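Local coordinates for uricase (Arthrobacter globiformis, PDB 2YZC), which oxidises uric acid to 5-hydroxyisourate, a reaction that uses oxygen and water and releases hydrogen peroxide, on the way to (S)-allantoin, at residues G50-A55 / F100-G105; A109-F114 / S130-A135; E143-A148 / H292-N297; G149-T154 / S187-Y192. All blocks are in the same frame, centred on the assembly; numbering follows the deposited sequence.

Contact 1: G50-A55 / F100-G105; sequences GDFEAA and FDWVTG
Trp102 faces Asp51 and Phe52, where strand 38-50 gives way to helix 53-57. Its CB comes first, 4.4 Å from Asp51 CB. CG stands between the backbone N and the carbonyl carbon (chi1 59°), which starts the indole on the side of Phe52. Next, CD1 meets Phe52 CE2 at 3.8 Å, the phenyl atom lying at the indole edge, near its plane. NE1 is close to the same CE2 and has a hydrogen-bond partner outside the two segments. The indole and phenyl planes stand 81° apart. Over one indole face lies Phe100 CB, and His63 stacks on the ring. Phe52 touches Val103 too, CZ to CG2 at 4.3 Å; a large aromatic suits this buried place, where its ring has Trp102, Val103 and Tyr20 around it.

The backbones are tied by Asp51 N to Trp102 O at 3.0 Å. Gly50 CA sits only 3.1 Å from that oxygen in a CA-H...O contact; a CB here would point straight into it, hence glycine. The side chain of Phe52 lies about 9 Å from bound allantoate. Next door, Thr104 and Gly105 both face Arg49, a classic beta bulge where strands 38-50 and 103-117 pair.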
loop_
_atom_site.group_PDB
_atom_site.type_symbol
_atom_site.label_atom_id
_atom_site.label_comp_id
_atom_site.label_asym_id
_atom_site.label_seq_id
_atom_site.Cartn_x
_atom_site.Cartn_y
_atom_site.Cartn_z
ATOM N N GLY A 50 22.225 16.260 -18.385
ATOM C CA GLY A 50 23.391 16.897 -18.965
ATOM C C GLY A 50 24.275 15.872 -19.636
ATOM O O GLY A 50 23.783 14.875 -20.165
ATOM N N ASP A 51 25.580 16.114 -19.620
ATOM C CA ASP A 51 26.518 15.191 -20.234
ATOM C C ASP A 51 26.992 14.135 -19.247
ATOM O O ASP A 51 27.934 14.355 -18.484
ATOM C CB ASP A 51 27.718 15.953 -20.800
ATOM C CG ASP A 51 28.825 15.028 -21.247
ATOM O OD1 ASP A 51 28.513 13.900 -21.685
ATOM O OD2 ASP A 51 30.004 15.430 -21.167
ATOM N N PHE A 52 26.330 12.982 -19.276
ATOM C CA PHE A 52 26.661 11.877 -18.387
ATOM C C PHE A 52 27.028 10.635 -19.190
ATOM O O PHE A 52 26.883 9.507 -18.725
ATOM C CB PHE A 52 25.475 11.586 -17.467
ATOM C CG PHE A 52 25.117 12.740 -16.571
ATOM C CD1 PHE A 52 23.868 13.350 -16.656
ATOM C CD2 PHE A 52 26.048 13.244 -15.668
ATOM C CE1 PHE A 52 23.554 14.450 -15.860
ATOM C CE2 PHE A 52 25.742 14.343 -14.869
ATOM C CZ PHE A 52 24.493 14.946 -14.967
ATOM N N GLU A 53 27.520 10.863 -20.401
ATOM C CA GLU A 53 27.919 9.795 -21.308
ATOM C C GLU A 53 28.947 8.843 -20.693
ATOM O O GLU A 53 28.734 7.629 -20.651
ATOM C CB GLU A 53 28.489 10.412 -22.587
ATOM C CG GLU A 53 28.893 9.423 -23.667
ATOM C CD GLU A 53 27.699 8.775 -24.337
ATOM O OE1 GLU A 53 26.653 9.445 -24.469
ATOM O OE2 GLU A 53 27.812 7.603 -24.747
ATOM N N ALA A 54 30.059 9.399 -20.218
ATOM C CA ALA A 54 31.136 8.603 -19.628
ATOM C C ALA A 54 30.716 7.826 -18.385
ATOM O O ALA A 54 31.215 6.726 -18.131
ATOM C CB ALA A 54 32.329 9.500 -19.293
ATOM N N ALA A 55 29.819 8.407 -17.597
ATOM C CA ALA A 55 29.345 7.740 -16.391
ATOM C C ALA A 55 28.668 6.429 -16.777
ATOM O O ALA A 55 28.803 5.421 -16.079
ATOM C CB ALA A 55 28.363 8.638 -15.646
ATOM N N PHE A 100 27.125 23.675 -12.269
ATOM C CA PHE A 100 27.935 22.698 -12.985
ATOM C C PHE A 100 27.762 22.872 -14.490
ATOM O O PHE A 100 26.650 22.791 -15.009
ATOM C CB PHE A 100 27.522 21.293 -12.546
ATOM C CG PHE A 100 27.630 21.074 -11.061
ATOM C CD1 PHE A 100 28.843 20.724 -10.482
ATOM C CD2 PHE A 100 26.526 21.265 -10.234
ATOM C CE1 PHE A 100 28.959 20.569 -9.100
ATOM C CE2 PHE A 100 26.632 21.111 -8.851
ATOM C CZ PHE A 100 27.854 20.763 -8.284
ATOM N N ASP A 101 28.865 23.111 -15.191
ATOM C CA ASP A 101 28.813 23.325 -16.632
ATOM C C ASP A 101 28.216 22.176 -17.435
ATOM O O ASP A 101 27.555 22.405 -18.445
ATOM C CB ASP A 101 30.207 23.651 -17.174
ATOM C CG ASP A 101 30.750 24.959 -16.630
ATOM O OD1 ASP A 101 30.002 25.960 -16.630
ATOM O OD2 ASP A 101 31.928 24.990 -16.210
ATOM N N TRP A 102 28.445 20.942 -16.996
ATOM C CA TRP A 102 27.918 19.788 -17.718
ATOM C C TRP A 102 26.452 19.491 -17.395
ATOM O O TRP A 102 25.818 18.676 -18.065
ATOM C CB TRP A 102 28.784 18.554 -17.448
ATOM C CG TRP A 102 28.876 18.180 -16.008
ATOM C CD1 TRP A 102 27.995 17.414 -15.301
ATOM C CD2 TRP A 102 29.894 18.576 -15.085
ATOM N NE1 TRP A 102 28.401 17.307 -13.995
ATOM C CE2 TRP A 102 29.566 18.012 -13.833
ATOM C CE3 TRP A 102 31.056 19.354 -15.192
ATOM C CZ2 TRP A 102 30.355 18.201 -12.694
ATOM C CZ3 TRP A 102 31.841 19.543 -14.059
ATOM C CH2 TRP A 102 31.485 18.966 -12.827
ATOM N N VAL A 103 25.920 20.145 -16.365
ATOM C CA VAL A 103 24.515 19.974 -15.991
ATOM C C VAL A 103 23.741 21.054 -16.743
ATOM O O VAL A 103 23.832 22.241 -16.419
ATOM C CB VAL A 103 24.310 20.148 -14.470
ATOM C CG1 VAL A 103 22.821 20.160 -14.133
ATOM C CG2 VAL A 103 25.001 19.011 -13.734
ATOM N N THR A 104 22.985 20.633 -17.750
ATOM C CA THR A 104 22.231 21.556 -18.592
ATOM C C THR A 104 20.776 21.754 -18.191
ATOM O O THR A 104 20.102 22.651 -18.694
ATOM C CB THR A 104 22.268 21.092 -20.059
ATOM O OG1 THR A 104 21.771 19.751 -20.147
ATOM C CG2 THR A 104 23.689 21.124 -20.588
ATOM N N GLY A 105 20.294 20.918 -17.280
ATOM C CA GLY A 105 18.916 21.033 -16.851
ATOM C C GLY A 105 18.591 19.966 -15.832
ATOM O O GLY A 105 19.489 19.413 -15.200
#

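Contact 2: A109-F114 / S130-A135; sequences AAQQFF and SEVRTA
Gln112 and Arg133 face each other as a hydrogen-bonded pair in the antiparallel sheet of the uricase tunnelling fold (T-fold). Their backbones bond twice, Gln112 N to Arg133 O at 2.7 Å and Arg133 N to Gln112 O at 3.2 Å; Ala110 and Ala135 repeat the pattern further along. Both long side chains leave on the same face, CG anti to the backbone N in each (chi1 -177° and 170°), and run side by side in the same direction. Gln112 OE1 lies over one guanidinium face of Arg133, 3.4 Å above its plane and toward the rim, while its hydrogen bond goes to Thr85 OG1. The extended arginine reaches two acids, Asp200 through NH1 and Glu86 through NH2, so its buried charge is matched by carboxylates from two helices.

Phe114 crosses the arginine stem at about a right angle, its CZ 3.7 Å from Arg133 CB, an apolar use of the aliphatic part. Its CE1 also meets Glu131 OE2 at 3.8 Å, an acid held by Tyr203 and, through OE1, by Arg207. Ala110 and Ala135, both small, pack against Leu89 of helix 85-99.

On the face that carries Gln111 and Thr134, Phe113 lies alongside Val132, CE2 4.1 Å from CG1, and Gln111 crosses the valine at a slant. Where the strands part, a water accepts from Phe114 N at 2.9 Å and donates to Glu131 O at 2.7 Å.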
loop_
_atom_site.group_PDB
_atom_site.type_symbol
_atom_site.label_atom_id
_atom_site.label_comp_id
_atom_site.label_asym_id
_atom_site.label_seq_id
_atom_site.Cartn_x
_atom_site.Cartn_y
_atom_site.Cartn_z
ATOM N N ALA A 109 10.930 17.846 -8.240
ATOM C CA ALA A 109 9.526 17.699 -7.904
ATOM C C ALA A 109 9.303 17.564 -6.413
ATOM O O ALA A 109 10.219 17.241 -5.649
ATOM C CB ALA A 109 8.948 16.491 -8.633
ATOM N N ALA A 110 8.071 17.817 -5.996
ATOM C CA ALA A 110 7.743 17.715 -4.590
ATOM C C ALA A 110 6.266 17.521 -4.350
ATOM O O ALA A 110 5.420 17.952 -5.136
ATOM C CB ALA A 110 8.215 18.964 -3.846
ATOM N N GLN A 111 5.980 16.825 -3.262
ATOM C CA GLN A 111 4.624 16.611 -2.813
ATOM C C GLN A 111 4.612 17.476 -1.562
ATOM O O GLN A 111 5.615 17.540 -0.843
ATOM C CB GLN A 111 4.390 15.145 -2.448
ATOM C CG GLN A 111 4.188 14.241 -3.654
ATOM C CD GLN A 111 4.104 12.777 -3.271
ATOM O OE1 GLN A 111 3.416 11.989 -3.923
ATOM N NE2 GLN A 111 4.811 12.403 -2.220
ATOM N N GLN A 112 3.507 18.174 -1.328
ATOM C CA GLN A 112 3.375 19.024 -0.150
ATOM C C GLN A 112 2.230 18.457 0.664
ATOM O O GLN A 112 1.141 18.226 0.130
ATOM C CB GLN A 112 3.052 20.467 -0.542
ATOM C CG GLN A 112 2.971 21.424 0.650
ATOM C CD GLN A 112 2.628 22.844 0.237
ATOM O OE1 GLN A 112 3.043 23.308 -0.818
ATOM N NE2 GLN A 112 1.874 23.543 1.080
ATOM N N PHE A 113 2.485 18.229 1.949
ATOM C CA PHE A 113 1.490 17.678 2.854
ATOM C C PHE A 113 0.964 18.778 3.764
ATOM O O PHE A 113 1.736 19.560 4.324
ATOM C CB PHE A 113 2.112 16.548 3.675
ATOM C CG PHE A 113 2.796 15.506 2.836
ATOM C CD1 PHE A 113 4.174 15.342 2.893
ATOM C CD2 PHE A 113 2.065 14.722 1.950
ATOM C CE1 PHE A 113 4.820 14.410 2.076
ATOM C CE2 PHE A 113 2.697 13.788 1.128
ATOM C CZ PHE A 113 4.078 13.634 1.192
ATOM N N PHE A 114 -0.353 18.831 3.912
ATOM C CA PHE A 114 -0.974 19.863 4.727
ATOM C C PHE A 114 -1.197 19.488 6.183
ATOM O O PHE A 114 -1.471 18.330 6.510
ATOM C CB PHE A 114 -2.301 20.290 4.100
ATOM C CG PHE A 114 -2.154 20.860 2.716
ATOM C CD1 PHE A 114 -2.534 20.125 1.599
ATOM C CD2 PHE A 114 -1.599 22.123 2.529
ATOM C CE1 PHE A 114 -2.362 20.640 0.311
ATOM C CE2 PHE A 114 -1.420 22.647 1.247
ATOM C CZ PHE A 114 -1.803 21.903 0.137
ATOM N N SER A 130 -6.679 14.816 3.309
ATOM C CA SER A 130 -7.685 14.804 2.250
ATOM C C SER A 130 -7.217 15.143 0.843
ATOM O O SER A 130 -7.957 14.951 -0.117
ATOM C CB SER A 130 -8.851 15.698 2.658
ATOM O OG SER A 130 -9.379 15.221 3.886
ATOM N N GLU A 131 -5.992 15.640 0.722
ATOM C CA GLU A 131 -5.427 15.964 -0.579
ATOM C C GLU A 131 -3.929 16.172 -0.432
ATOM O O GLU A 131 -3.440 16.456 0.656
ATOM C CB GLU A 131 -6.053 17.239 -1.145
ATOM C CG GLU A 131 -5.647 18.497 -0.400
ATOM C CD GLU A 131 -6.465 19.703 -0.802
ATOM O OE1 GLU A 131 -7.708 19.652 -0.654
ATOM O OE2 GLU A 131 -5.865 20.700 -1.262
ATOM N N VAL A 132 -3.215 16.021 -1.541
ATOM C CA VAL A 132 -1.779 16.219 -1.578
ATOM C C VAL A 132 -1.514 17.157 -2.746
ATOM O O VAL A 132 -2.059 16.973 -3.840
ATOM C CB VAL A 132 -1.020 14.899 -1.811
ATOM C CG1 VAL A 132 0.465 15.182 -1.991
ATOM C CG2 VAL A 132 -1.226 13.958 -0.615
ATOM N N ARG A 133 -0.693 18.171 -2.498
ATOM C CA ARG A 133 -0.342 19.150 -3.517
ATOM C C ARG A 133 0.993 18.757 -4.143
ATOM O O ARG A 133 1.901 18.295 -3.446
ATOM C CB ARG A 133 -0.257 20.537 -2.878
ATOM C CG ARG A 133 0.323 21.635 -3.762
ATOM C CD ARG A 133 0.224 22.976 -3.047
ATOM N NE ARG A 133 0.939 24.036 -3.748
ATOM C CZ ARG A 133 1.007 25.295 -3.327
ATOM N NH1 ARG A 133 0.395 25.657 -2.205
ATOM N NH2 ARG A 133 1.707 26.189 -4.016
ATOM N N THR A 134 1.107 18.937 -5.457
ATOM C CA THR A 134 2.332 18.582 -6.151
ATOM C C THR A 134 2.876 19.735 -6.985
ATOM O O THR A 134 2.144 20.647 -7.367
ATOM C CB THR A 134 2.113 17.379 -7.097
ATOM O OG1 THR A 134 1.230 17.760 -8.163
ATOM C CG2 THR A 134 1.501 16.208 -6.342
ATOM N N ALA A 135 4.173 19.682 -7.259
ATOM C CA ALA A 135 4.830 20.689 -8.079
ATOM C C ALA A 135 5.998 20.008 -8.774
ATOM O O ALA A 135 6.705 19.196 -8.177
ATOM C CB ALA A 135 5.327 21.855 -7.215
HETATM O O HOH W 1 -1.871 16.629 2.880
#

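Contact 3: E143-A148 / H292-N297; sequences EQAIVA and HPIWSN
Val147 and Ile294 slide past each other in opposite directions, so that methyl meets methyl: Val147 CG2 is 3.7 Å from Ile294 CD1. CG1 of Ile294, anti to the backbone N (chi1 -167°), and CD1, extended beyond it (chi2 165°), bring CD1 within 3.4 Å of Ala145 O. Val147 also crosses Trp295 obliquely. Its CG1 lies 3.8 Å from Trp295 CH2, while CG2 stands 4.0 Å above one face of the indole, near the rim. A branched residue suits this spot because its two methyls serve two neighbours at once.

Ala145, two residues earlier on the same strand face, offers a bare CB that lets the imidazole close in, His292 NE2 being 3.4 Å away. Beyond it, Glu143 and His292 reach toward each other tip to tip with their planes at 90°, but the modelled gap is too short to interpret and their bonding remains doubtful. Lys244 makes a cation-pi contact with the Trp295 ring.

The short 3-10 turn 293-295 of the C-terminal tail is thus laid against strand 143-157. The chemistry implies that, against this strand, the tail is held mainly by apolar fit, while Ile294 O and Trp295 NE1 take their hydrogen bonds to Arg107 and Glu242.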
loop_
_atom_site.group_PDB
_atom_site.type_symbol
_atom_site.label_atom_id
_atom_site.label_comp_id
_atom_site.label_asym_id
_atom_site.label_seq_id
_atom_site.Cartn_x
_atom_site.Cartn_y
_atom_site.Cartn_z
ATOM N N GLU A 143 15.105 27.973 -20.006
ATOM C CA GLU A 143 13.668 27.787 -19.847
ATOM C C GLU A 143 13.329 27.080 -18.541
ATOM O O GLU A 143 13.904 26.039 -18.217
ATOM C CB GLU A 143 13.084 26.976 -21.009
ATOM C CG GLU A 143 11.565 27.084 -21.099
ATOM C CD GLU A 143 10.927 26.021 -21.984
ATOM O OE1 GLU A 143 11.461 25.738 -23.080
ATOM O OE2 GLU A 143 9.875 25.477 -21.584
ATOM N N GLN A 144 12.391 27.659 -17.801
ATOM C CA GLN A 144 11.924 27.102 -16.539
ATOM C C GLN A 144 10.429 26.818 -16.683
ATOM O O GLN A 144 9.633 27.743 -16.850
ATOM C CB GLN A 144 12.164 28.103 -15.415
ATOM C CG GLN A 144 13.633 28.302 -15.089
ATOM C CD GLN A 144 13.911 29.645 -14.452
ATOM O OE1 GLN A 144 13.040 30.234 -13.813
ATOM N NE2 GLN A 144 15.136 30.130 -14.608
ATOM N N ALA A 145 10.055 25.540 -16.634
ATOM C CA ALA A 145 8.654 25.142 -16.773
ATOM C C ALA A 145 8.160 24.530 -15.474
ATOM O O ALA A 145 8.821 23.657 -14.908
ATOM C CB ALA A 145 8.510 24.139 -17.902
ATOM N N ILE A 146 6.994 24.988 -15.017
ATOM C CA ILE A 146 6.401 24.500 -13.779
ATOM C C ILE A 146 4.988 23.952 -13.953
ATOM O O ILE A 146 4.129 24.580 -14.590
ATOM C CB ILE A 146 6.335 25.618 -12.718
ATOM C CG1 ILE A 146 7.743 26.111 -12.393
ATOM C CG2 ILE A 146 5.641 25.109 -11.465
ATOM C CD1 ILE A 146 7.763 27.312 -11.466
ATOM N N VAL A 147 4.764 22.775 -13.375
ATOM C CA VAL A 147 3.464 22.113 -13.395
ATOM C C VAL A 147 3.057 21.869 -11.945
ATOM O O VAL A 147 3.770 21.189 -11.207
ATOM C CB VAL A 147 3.528 20.745 -14.130
ATOM C CG1 VAL A 147 2.250 19.939 -13.871
ATOM C CG2 VAL A 147 3.711 20.964 -15.629
ATOM N N ALA A 148 1.929 22.443 -11.533
ATOM C CA ALA A 148 1.432 22.246 -10.175
ATOM C C ALA A 148 0.259 21.285 -10.278
ATOM O O ALA A 148 -0.304 21.107 -11.352
ATOM C CB ALA A 148 0.975 23.578 -9.568
ATOM N N HIS A 292 4.431 19.970 -24.534
ATOM C CA HIS A 292 5.569 20.428 -23.753
ATOM C C HIS A 292 6.294 19.209 -23.194
ATOM O O HIS A 292 5.664 18.295 -22.664
ATOM C CB HIS A 292 5.116 21.328 -22.604
ATOM C CG HIS A 292 6.240 22.075 -21.962
ATOM N ND1 HIS A 292 6.403 23.438 -22.099
ATOM C CD2 HIS A 292 7.294 21.641 -21.231
ATOM C CE1 HIS A 292 7.510 23.810 -21.482
ATOM N NE2 HIS A 292 8.070 22.738 -20.948
ATOM N N PRO A 293 7.633 19.177 -23.313
ATOM C CA PRO A 293 8.472 18.076 -22.831
ATOM C C PRO A 293 8.309 17.710 -21.354
ATOM O O PRO A 293 8.571 16.574 -20.967
ATOM C CB PRO A 293 9.885 18.564 -23.141
ATOM C CG PRO A 293 9.688 19.378 -24.372
ATOM C CD PRO A 293 8.448 20.169 -24.035
ATOM N N ILE A 294 7.875 18.661 -20.534
ATOM C CA ILE A 294 7.709 18.397 -19.107
ATOM C C ILE A 294 6.711 17.270 -18.833
ATOM O O ILE A 294 6.782 16.602 -17.799
ATOM C CB ILE A 294 7.261 19.677 -18.349
ATOM C CG1 ILE A 294 7.412 19.476 -16.838
ATOM C CG2 ILE A 294 5.809 20.011 -18.687
ATOM C CD1 ILE A 294 7.345 20.768 -16.047
ATOM N N TRP A 295 5.788 17.047 -19.761
ATOM C CA TRP A 295 4.788 16.001 -19.584
ATOM C C TRP A 295 5.346 14.595 -19.764
ATOM O O TRP A 295 4.757 13.626 -19.291
ATOM C CB TRP A 295 3.617 16.222 -20.546
ATOM C CG TRP A 295 2.841 17.472 -20.250
ATOM C CD1 TRP A 295 2.695 18.560 -21.061
ATOM C CD2 TRP A 295 2.104 17.758 -19.056
ATOM N NE1 TRP A 295 1.911 19.506 -20.446
ATOM C CE2 TRP A 295 1.534 19.039 -19.214
ATOM C CE3 TRP A 295 1.869 17.052 -17.865
ATOM C CZ2 TRP A 295 0.740 19.633 -18.228
ATOM C CZ3 TRP A 295 1.077 17.644 -16.881
ATOM C CH2 TRP A 295 0.522 18.924 -17.071
ATOM N N SER A 296 6.486 14.484 -20.434
ATOM C CA SER A 296 7.102 13.183 -20.670
ATOM C C SER A 296 7.725 12.598 -19.407
ATOM O O SER A 296 7.712 11.381 -19.206
ATOM C CB SER A 296 8.162 13.299 -21.766
ATOM O OG SER A 296 7.584 13.777 -22.966
ATOM N N ASN A 297 8.270 13.468 -18.560
ATOM C CA ASN A 297 8.900 13.049 -17.308
ATOM C C ASN A 297 10.204 12.283 -17.535
ATOM O O ASN A 297 11.185 12.575 -16.816
ATOM C CB ASN A 297 7.925 12.201 -16.481
#

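Contact 4: G149-T154 / S187-Y192; sequences GIEGLT and SARWRY
The segments 149-154 and 187-192 run almost exactly antiparallel (170° between their directions), as parts of neighbouring strands 143-157 and 182-192 in the T-fold sheet, Gly149 and Arg189 forming a non-hydrogen-bonded pair and Ile150 and Ala188 a hydrogen-bonded one. Ile150 N bonds Ala188 O at 2.9 Å, and Ala188 N returns the bond to Ile150 O at 3.0 Å.

Trp190 lays its indole over Gly149. The glycine CA sits 3.9 Å from the centroid of the six-membered ring, over the face, in a CH-pi contact. A CB at Gly149 would collide with Ala188 O and Arg189 CG, so glycine fits the close pairing. The indole is further fixed by Trp190 NE1, which donates to Tyr192 OH at 2.9 Å.

On the Arg189 side of the sheet, an extended arginine and Glu151 cross at a slant to make a salt bridge, Arg189 NH2 to Glu151 OE2 at 2.7 Å. The oxygen lies in the guanidinium plane, yet the N-H comes from above the carboxylate plane, 38° out of it.

Gly152, with its positive phi of 71°, takes a backbone shape that suits a residue without a side chain; the pairing resumes at Leu153, which bonds Val186. A water accepts from Gly152 N at 2.8 Å and lies 2.6 Å from Ser187 OG.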
loop_
_atom_site.group_PDB
_atom_site.type_symbol
_atom_site.label_atom_id
_atom_site.label_comp_id
_atom_site.label_asym_id
_atom_site.label_seq_id
_atom_site.Cartn_x
_atom_site.Cartn_y
_atom_site.Cartn_z
ATOM N N GLY A 149 -0.111 20.653 -9.173
ATOM C CA GLY A 149 -1.222 19.732 -9.247
ATOM C C GLY A 149 -1.803 19.353 -7.907
ATOM O O GLY A 149 -1.342 19.795 -6.853
ATOM N N ILE A 150 -2.840 18.532 -7.962
ATOM C CA ILE A 150 -3.498 18.059 -6.761
ATOM C C ILE A 150 -3.819 16.592 -6.989
ATOM O O ILE A 150 -4.070 16.170 -8.120
ATOM C CB ILE A 150 -4.798 18.851 -6.491
ATOM C CG1 ILE A 150 -5.413 18.415 -5.158
ATOM C CG2 ILE A 150 -5.784 18.635 -7.627
ATOM C CD1 ILE A 150 -6.571 19.288 -4.712
ATOM N N GLU A 151 -3.779 15.806 -5.924
ATOM C CA GLU A 151 -4.089 14.394 -6.040
ATOM C C GLU A 151 -4.652 13.889 -4.724
ATOM O O GLU A 151 -4.572 14.576 -3.705
ATOM C CB GLU A 151 -2.835 13.599 -6.429
ATOM C CG GLU A 151 -1.693 13.663 -5.430
ATOM C CD GLU A 151 -0.392 13.117 -6.004
ATOM O OE1 GLU A 151 0.543 12.832 -5.223
ATOM O OE2 GLU A 151 -0.302 12.984 -7.242
ATOM N N GLY A 152 -5.259 12.708 -4.768
ATOM C CA GLY A 152 -5.816 12.111 -3.566
ATOM C C GLY A 152 -7.057 12.784 -3.016
ATOM O O GLY A 152 -7.449 12.524 -1.879
ATOM N N LEU A 153 -7.677 13.649 -3.810
ATOM C CA LEU A 153 -8.885 14.346 -3.382
ATOM C C LEU A 153 -10.118 13.618 -3.916
ATOM O O LEU A 153 -10.519 13.807 -5.065
ATOM C CB LEU A 153 -8.867 15.788 -3.886
ATOM C CG LEU A 153 -10.102 16.639 -3.587
ATOM C CD1 LEU A 153 -10.416 16.630 -2.101
ATOM C CD2 LEU A 153 -9.850 18.056 -4.076
ATOM N N THR A 154 -10.717 12.788 -3.068
ATOM C CA THR A 154 -11.889 12.008 -3.446
ATOM C C THR A 154 -13.185 12.791 -3.311
ATOM O O THR A 154 -13.450 13.393 -2.266
ATOM C CB THR A 154 -11.970 10.736 -2.588
ATOM O OG1 THR A 154 -10.746 10.007 -2.729
ATOM C CG2 THR A 154 -13.138 9.855 -3.030
ATOM N N SER A 187 -7.366 14.071 -9.761
ATOM C CA SER A 187 -5.936 14.113 -10.033
ATOM C C SER A 187 -5.844 15.103 -11.178
ATOM O O SER A 187 -6.311 14.820 -12.282
ATOM C CB SER A 187 -5.406 12.754 -10.505
ATOM O OG SER A 187 -5.188 11.872 -9.420
ATOM N N ALA A 188 -5.282 16.272 -10.909
ATOM C CA ALA A 188 -5.166 17.288 -11.945
ATOM C C ALA A 188 -3.794 17.926 -11.901
ATOM O O ALA A 188 -3.203 18.076 -10.836
ATOM C CB ALA A 188 -6.237 18.351 -11.754
ATOM N N ARG A 189 -3.289 18.292 -13.071
ATOM C CA ARG A 189 -1.994 18.940 -13.170
ATOM C C ARG A 189 -2.098 20.035 -14.222
ATOM O O ARG A 189 -2.631 19.815 -15.313
ATOM C CB ARG A 189 -0.925 17.910 -13.533
ATOM C CG ARG A 189 -0.476 17.109 -12.318
ATOM C CD ARG A 189 0.265 15.847 -12.689
ATOM N NE ARG A 189 0.796 15.169 -11.507
ATOM C CZ ARG A 189 0.076 14.817 -10.444
ATOM N NH1 ARG A 189 -1.226 15.076 -10.393
ATOM N NH2 ARG A 189 0.660 14.197 -9.427
ATOM N N TRP A 190 -1.619 21.222 -13.872
ATOM C CA TRP A 190 -1.676 22.356 -14.784
ATOM C C TRP A 190 -0.304 23.002 -14.969
ATOM O O TRP A 190 0.491 23.120 -14.026
ATOM C CB TRP A 190 -2.723 23.367 -14.282
ATOM C CG TRP A 190 -2.529 23.834 -12.863
ATOM C CD1 TRP A 190 -1.876 24.961 -12.455
ATOM C CD2 TRP A 190 -3.013 23.199 -11.668
ATOM N NE1 TRP A 190 -1.926 25.072 -11.086
ATOM C CE2 TRP A 190 -2.617 24.005 -10.577
ATOM C CE3 TRP A 190 -3.743 22.030 -11.415
ATOM C CZ2 TRP A 190 -2.927 23.681 -9.249
ATOM C CZ3 TRP A 190 -4.052 21.707 -10.089
ATOM C CH2 TRP A 190 -3.643 22.532 -9.027
ATOM N N ARG A 191 -0.023 23.396 -16.206
ATOM C CA ARG A 191 1.255 24.002 -16.549
ATOM C C ARG A 191 1.161 25.520 -16.647
ATOM O O ARG A 191 0.311 26.053 -17.355
ATOM C CB ARG A 191 1.757 23.440 -17.880
ATOM C CG ARG A 191 3.091 24.031 -18.342
ATOM C CD ARG A 191 3.611 23.312 -19.582
ATOM N NE ARG A 191 2.812 23.584 -20.775
ATOM C CZ ARG A 191 2.856 24.726 -21.459
ATOM N NH1 ARG A 191 3.658 25.708 -21.068
ATOM N NH2 ARG A 191 2.105 24.886 -22.540
ATOM N N TYR A 192 2.045 26.208 -15.929
ATOM C CA TYR A 192 2.072 27.660 -15.948
ATOM C C TYR A 192 2.887 28.120 -17.151
ATOM O O TYR A 192 3.850 27.464 -17.537
ATOM C CB TYR A 192 2.711 28.190 -14.663
ATOM C CG TYR A 192 1.904 27.902 -13.415
ATOM C CD1 TYR A 192 0.602 28.380 -13.279
ATOM C CD2 TYR A 192 2.448 27.170 -12.360
ATOM C CE1 TYR A 192 -0.141 28.143 -12.124
ATOM C CE2 TYR A 192 1.715 26.926 -11.196
ATOM C CZ TYR A 192 0.422 27.418 -11.088
ATOM O OH TYR A 192 -0.307 27.195 -9.945
HETATM O O HOH W 2 -5.771 11.122 -6.975
#

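Overall arrangement
All four contacts reach one antiparallel sheet, contact 1 where a strand gives way to a helix and contact 3 through a 3-10 segment packed on a strand. Contacts 1 and 2 come first along the chain and share strand 103-117, yet their centres are about 29 Å apart. Contact 2 lies about 9 Å from contact 4, centre to centre. Strands 131-140 and 143-157 are neighbours, with Val132 N and Glu151 O probably bonded, so the sheet runs without a break from contact 2 to contact 4. Strand 143-157 also serves contact 3, whose centre is about 14 Å from that of contact 4, and contact 4 is nested in the chain loop that contact 3 closes. Contact 1 sits out near a ligand pocket.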